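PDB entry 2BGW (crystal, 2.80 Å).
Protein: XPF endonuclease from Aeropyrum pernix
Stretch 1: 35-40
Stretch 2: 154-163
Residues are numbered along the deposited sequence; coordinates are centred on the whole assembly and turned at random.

Stretch 1 (35-40) PKQLPM
Stretch 2, residues 154-163: SDVREWQLYI

Residues 35-40 enter as a β-strand at Pro35 (φ/ψ -83/120°), pass through Lys36 (-145/163°), and remain largely extended through Leu38 (-102/156°). Pro39 interrupts this path with helical torsions (-61/-38°) before Met40 extends again (-155/153°). The partner, whose touching residues lie at least 117 positions away in sequence, is a helix running from Asp155 through Ile163 and beyond. Ser154 (χ1 p) caps it, its OG accepting from Arg157 N at 3.0 Å. The register sets Leu38 CA 5.8 Å from Asp155 CA and Pro39 CA 6.1 Å from Trp159 CA, so the segment follows successive turns.

Trp159 (χ1 m, χ2 104°) anchors the contact. Its NE1 donates to Gln37 O at 2.9 Å and 166°, a nearly linear bond at the ring edge that satisfies a loop carbonyl. The same indole receives Pro39 over one face: CG, in the exo pucker, lies 3.8 Å from the centroid of the five-membered ring formed by Trp159 CG, CD1, NE1, CE2 and CD2, a CH-π contact. Pro39 CB also packs 3.5 Å from Tyr162 CD2 (χ1 t, χ2 48°), bridging two aromatic residues one turn apart. Toward the helix start, Leu38 (mt) brings CD2 to 4.1 Å from Asp155 CB. Lys36 (mmtt) places NZ 4.3 Å from Asp155 OD2, beyond salt-bridge range.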

# COMPACT_ATOMS: atom_id res chain seq x y z
N PRO A 35 -10.57 15.32 -4.74
CA PRO A 35 -10.36 14.50 -5.92
C PRO A 35 -9.25 15.08 -6.76
O PRO A 35 -9.34 16.22 -7.19
CB PRO A 35 -11.69 14.57 -6.66
CG PRO A 35 -12.44 15.72 -6.08
CD PRO A 35 -11.65 16.30 -4.93
N LYS A 36 -8.20 14.30 -6.95
CA LYS A 36 -7.09 14.68 -7.80
C LYS A 36 -6.53 13.46 -8.50
O LYS A 36 -6.77 12.32 -8.09
CB LYS A 36 -5.96 15.30 -6.97
CG LYS A 36 -6.33 16.56 -6.27
CD LYS A 36 -6.14 17.77 -7.15
CE LYS A 36 -6.82 18.96 -6.55
NZ LYS A 36 -6.33 20.19 -7.18
N GLN A 37 -5.76 13.71 -9.54
CA GLN A 37 -4.98 12.67 -10.17
C GLN A 37 -3.75 12.36 -9.34
O GLN A 37 -2.86 13.20 -9.17
CB GLN A 37 -4.60 13.09 -11.58
CG GLN A 37 -3.58 12.17 -12.23
CD GLN A 37 -3.42 12.44 -13.73
OE1 GLN A 37 -3.97 13.44 -14.27
NE2 GLN A 37 -2.68 11.54 -14.42
N LEU A 38 -3.71 11.13 -8.82
CA LEU A 38 -2.57 10.66 -8.03
C LEU A 38 -1.74 9.77 -8.92
O LEU A 38 -2.26 9.20 -9.86
CB LEU A 38 -3.06 9.82 -6.85
CG LEU A 38 -4.02 10.45 -5.87
CD1 LEU A 38 -4.56 9.38 -4.98
CD2 LEU A 38 -3.26 11.49 -5.11
N PRO A 39 -0.44 9.62 -8.61
CA PRO A 39 0.34 8.75 -9.47
C PRO A 39 -0.20 7.32 -9.46
O PRO A 39 -0.23 6.67 -10.52
CB PRO A 39 1.72 8.78 -8.82
CG PRO A 39 1.73 9.96 -7.97
CD PRO A 39 0.36 10.19 -7.52
N MET A 40 -0.66 6.87 -8.30
CA MET A 40 -1.04 5.47 -8.07
C MET A 40 -2.06 5.30 -6.95
O MET A 40 -2.10 6.10 -6.04
CB MET A 40 0.20 4.61 -7.80
CG MET A 40 0.99 4.99 -6.59
SD MET A 40 2.72 4.56 -6.82
CE MET A 40 2.68 2.80 -6.76
N SER A 154 -0.33 16.39 0.13
CA SER A 154 -0.76 16.81 -1.24
C SER A 154 -0.41 15.83 -2.36
O SER A 154 0.52 15.02 -2.25
CB SER A 154 -0.26 18.22 -1.61
OG SER A 154 1.04 18.17 -2.14
N ASP A 155 -1.17 15.94 -3.43
CA ASP A 155 -1.00 15.15 -4.64
C ASP A 155 0.27 15.62 -5.31
O ASP A 155 1.03 14.79 -5.82
CB ASP A 155 -2.15 15.43 -5.57
CG ASP A 155 -2.46 16.91 -5.65
OD1 ASP A 155 -2.00 17.66 -4.75
OD2 ASP A 155 -3.15 17.34 -6.61
N VAL A 156 0.52 16.93 -5.30
CA VAL A 156 1.70 17.47 -5.94
C VAL A 156 2.97 16.94 -5.31
O VAL A 156 3.90 16.53 -6.00
CB VAL A 156 1.73 18.99 -5.96
CG1 VAL A 156 3.08 19.46 -6.37
CG2 VAL A 156 0.68 19.52 -6.91
N ARG A 157 3.00 16.89 -3.99
CA ARG A 157 4.11 16.25 -3.31
C ARG A 157 4.25 14.76 -3.69
O ARG A 157 5.36 14.26 -3.81
CB ARG A 157 4.00 16.40 -1.80
CG ARG A 157 5.11 15.72 -1.06
CD ARG A 157 5.07 15.96 0.45
NE ARG A 157 5.51 14.76 1.17
CZ ARG A 157 6.70 14.63 1.75
NH1 ARG A 157 7.58 15.63 1.72
NH2 ARG A 157 7.02 13.49 2.36
N GLU A 158 3.13 14.08 -3.89
CA GLU A 158 3.17 12.66 -4.18
C GLU A 158 3.89 12.39 -5.49
O GLU A 158 4.74 11.51 -5.59
CB GLU A 158 1.77 12.03 -4.15
CG GLU A 158 1.17 11.94 -2.73
CD GLU A 158 2.15 11.42 -1.66
OE1 GLU A 158 2.65 10.27 -1.80
OE2 GLU A 158 2.43 12.16 -0.68
N TRP A 159 3.53 13.19 -6.50
CA TRP A 159 4.18 13.14 -7.79
C TRP A 159 5.61 13.59 -7.68
O TRP A 159 6.48 13.03 -8.34
CB TRP A 159 3.48 14.08 -8.70
CG TRP A 159 2.22 13.60 -9.24
CD1 TRP A 159 0.99 13.97 -8.87
CD2 TRP A 159 2.06 12.69 -10.32
NE1 TRP A 159 0.03 13.35 -9.63
CE2 TRP A 159 0.67 12.56 -10.54
CE3 TRP A 159 2.94 11.96 -11.11
CZ2 TRP A 159 0.14 11.74 -11.53
CZ3 TRP A 159 2.42 11.14 -12.09
CH2 TRP A 159 1.02 11.03 -12.29
N GLN A 160 5.89 14.60 -6.87
CA GLN A 160 7.30 14.98 -6.70
C GLN A 160 8.11 13.79 -6.22
O GLN A 160 9.25 13.58 -6.64
CB GLN A 160 7.45 16.16 -5.75
CG GLN A 160 6.80 17.42 -6.27
CD GLN A 160 6.65 18.48 -5.20
OE1 GLN A 160 6.76 18.20 -4.00
NE2 GLN A 160 6.40 19.71 -5.64
N LEU A 161 7.48 12.99 -5.35
CA LEU A 161 8.11 11.80 -4.81
C LEU A 161 8.14 10.62 -5.78
O LEU A 161 9.07 9.82 -5.77
CB LEU A 161 7.42 11.42 -3.51
CG LEU A 161 7.72 12.40 -2.39
CD1 LEU A 161 6.68 12.31 -1.36
CD2 LEU A 161 9.09 12.10 -1.82
N TYR A 162 7.13 10.53 -6.62
CA TYR A 162 7.05 9.46 -7.61
C TYR A 162 8.13 9.67 -8.67
O TYR A 162 8.76 8.72 -9.14
CB TYR A 162 5.64 9.46 -8.24
CG TYR A 162 5.41 8.47 -9.35
CD1 TYR A 162 5.77 7.14 -9.20
CD2 TYR A 162 4.80 8.86 -10.54
CE1 TYR A 162 5.57 6.22 -10.23
CE2 TYR A 162 4.57 7.95 -11.56
CZ TYR A 162 4.97 6.64 -11.41
OH TYR A 162 4.75 5.72 -12.41
N ILE A 163 8.35 10.93 -9.00
CA ILE A 163 9.35 11.31 -9.97
C ILE A 163 10.74 11.03 -9.41
O ILE A 163 11.51 10.30 -10.02
CB ILE A 163 9.08 12.73 -10.51
CG1 ILE A 163 7.80 12.64 -11.33
CG2 ILE A 163 10.23 13.23 -11.36
CD1 ILE A 163 7.11 13.89 -11.59